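Local coordinates for UPF0130 protein PH1069 (Pyrococcus horikoshii, PDB 2IT3) that probably methylates the N-4 position of a wyosine-type base at position 37 of tRNA(Phe), using S-adenosyl-L-methionine, in the wyosine derivatives pathway, at the interface of chains A and B. Residues are numbered along the deposited sequence; one frame, centred on the assembly and turned at random. Chains: chain A/B, UPF0130 protein PH1069.

The interface of chains A and B. Residues chain A 134-136, 138; chain B 122, 133-136.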
loop_
_atom_site.group_PDB
_atom_site.type_symbol
_atom_site.label_atom_id
_atom_site.label_comp_id
_atom_site.label_asym_id
_atom_site.label_seq_id
_atom_site.Cartn_x
_atom_site.Cartn_y
_atom_site.Cartn_z
ATOM N N ASN A 134 9.276 4.771 1.054
ATOM C CA ASN A 134 10.240 3.875 1.662
ATOM C C ASN A 134 11.316 3.498 0.653
ATOM O O ASN A 134 11.350 4.015 -0.466
ATOM C CB ASN A 134 9.522 2.599 2.113
ATOM C CG ASN A 134 8.786 1.910 0.967
ATOM O OD1 ASN A 134 9.351 1.674 -0.098
ATOM N ND2 ASN A 134 7.522 1.585 1.189
ATOM N N ILE A 135 12.193 2.593 1.073
ATOM C CA ILE A 135 13.252 2.068 0.228
ATOM C C ILE A 135 12.699 0.740 -0.304
ATOM O O ILE A 135 12.512 -0.218 0.448
ATOM C CB ILE A 135 14.544 1.854 1.041
ATOM C CG1 ILE A 135 15.174 3.212 1.346
ATOM C CG2 ILE A 135 15.530 1.003 0.269
ATOM C CD1 ILE A 135 16.428 3.132 2.191
ATOM N N LYS A 136 12.414 0.714 -1.603
ATOM C CA LYS A 136 11.829 -0.444 -2.272
ATOM C C LYS A 136 12.770 -1.592 -2.585
ATOM O O LYS A 136 12.383 -2.759 -2.507
ATOM C CB LYS A 136 11.162 0.009 -3.576
ATOM C CG LYS A 136 10.554 -1.113 -4.401
ATOM C CD LYS A 136 10.049 -0.605 -5.750
ATOM C CE LYS A 136 9.437 -1.736 -6.570
ATOM N NZ LYS A 136 8.263 -2.342 -5.883
ATOM N N ILE A 138 17.292 -2.791 -3.062
ATOM C CA ILE A 138 18.727 -2.556 -3.067
ATOM C C ILE A 138 19.453 -3.689 -3.781
ATOM O O ILE A 138 19.444 -4.837 -3.356
ATOM C CB ILE A 138 19.239 -2.481 -1.622
ATOM C CG1 ILE A 138 18.778 -1.189 -0.938
ATOM C CG2 ILE A 138 20.776 -2.486 -1.623
ATOM C CD1 ILE A 138 19.310 -1.086 0.496
ATOM N N VAL B 122 13.235 -8.948 2.490
ATOM C CA VAL B 122 12.374 -8.253 1.532
ATOM C C VAL B 122 12.137 -9.134 0.307
ATOM O O VAL B 122 10.995 -9.334 -0.115
ATOM C CB VAL B 122 12.993 -6.917 1.057
ATOM C CG1 VAL B 122 12.172 -6.329 -0.077
ATOM C CG2 VAL B 122 13.024 -5.937 2.194
ATOM N N SER B 133 6.419 -5.305 0.238
ATOM C CA SER B 133 7.456 -5.399 1.257
ATOM C C SER B 133 8.591 -4.426 0.937
ATOM O O SER B 133 8.907 -4.168 -0.233
ATOM C CB SER B 133 7.955 -6.837 1.357
ATOM O OG SER B 133 6.911 -7.655 1.863
ATOM N N ASN B 134 9.212 -3.895 1.977
ATOM C CA ASN B 134 10.257 -2.903 1.784
ATOM C C ASN B 134 10.954 -2.549 3.089
ATOM O O ASN B 134 10.618 -3.072 4.156
ATOM C CB ASN B 134 9.617 -1.632 1.219
ATOM C CG ASN B 134 8.539 -1.068 2.146
ATOM O OD1 ASN B 134 8.833 -0.546 3.212
ATOM N ND2 ASN B 134 7.288 -1.186 1.741
ATOM N N ILE B 135 11.925 -1.646 2.986
ATOM C CA ILE B 135 12.661 -1.162 4.144
ATOM C C ILE B 135 11.938 0.116 4.520
ATOM O O ILE B 135 12.002 1.111 3.797
ATOM C CB ILE B 135 14.142 -0.865 3.794
ATOM C CG1 ILE B 135 14.857 -2.188 3.481
ATOM C CG2 ILE B 135 14.812 -0.118 4.938
ATOM C CD1 ILE B 135 16.340 -2.072 3.189
ATOM N N LYS B 136 11.225 0.065 5.640
ATOM C CA LYS B 136 10.438 1.189 6.122
ATOM C C LYS B 136 11.287 2.321 6.658
ATOM O O LYS B 136 10.979 3.493 6.452
ATOM C CB LYS B 136 9.482 0.715 7.217
ATOM C CG LYS B 136 8.520 1.780 7.710
ATOM C CD LYS B 136 7.689 1.272 8.883
ATOM C CE LYS B 136 6.710 2.329 9.358
ATOM N NZ LYS B 136 5.855 2.791 8.232
HETATM O O HOH W 1 10.350 -4.142 -2.647
HETATM O O HOH W 2 6.505 1.195 4.211
#
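Strands 134-138 of the two chains meet edge to edge in a short antiparallel bridge on the two-fold axis, closed by a reciprocal pair of nearly straight bonds (about 167° at H) in the carbonyl planes, A:Ile135 N donating to B:Ile135 O over 3.1 Å and B:Ile135 N to A:Ile135 O over 3.0 Å.

On one face of this pair the A:Asn134 and B:Asn134 side chains cross at about a right angle and stack amide over amide, the planes 21° apart. Each CG sits between its backbone N and carbonyl carbon (chi1 57° in A:Asn134), which folds the amide back over the strand pair. A:Asn134 ND2 and B:Asn134 ND2 approach to 2.8 Å without a hydrogen bond, a crowded and probably strained meeting of two donors, unless the O/N assignment of one amide is reversed; water 2 links A:Asn134 ND2 to B:Asn134 OD1. An alanine here in place of A:Asn134 would remove the amide, and with it the stack and the ND2 bond to water 2, and is likely to leave B:Asn134 less firmly fixed in rotation.

The opposite face is apolar: A:Ile135 CB faces B:Ile135 CB at 3.9 Å, and A:Ile138 crosses B:Ile135 at about a right angle, their CD1 methyls 4.1 Å apart, a loose contact. The strand pairing joins the deposited assembly here, although the coordinates alone do not prove a dimer in solution. At the flank, water 1 bridges two backbone carbonyls, 2.5 Å from A:Lys136 O and 2.8 Å from B:Ser133 O.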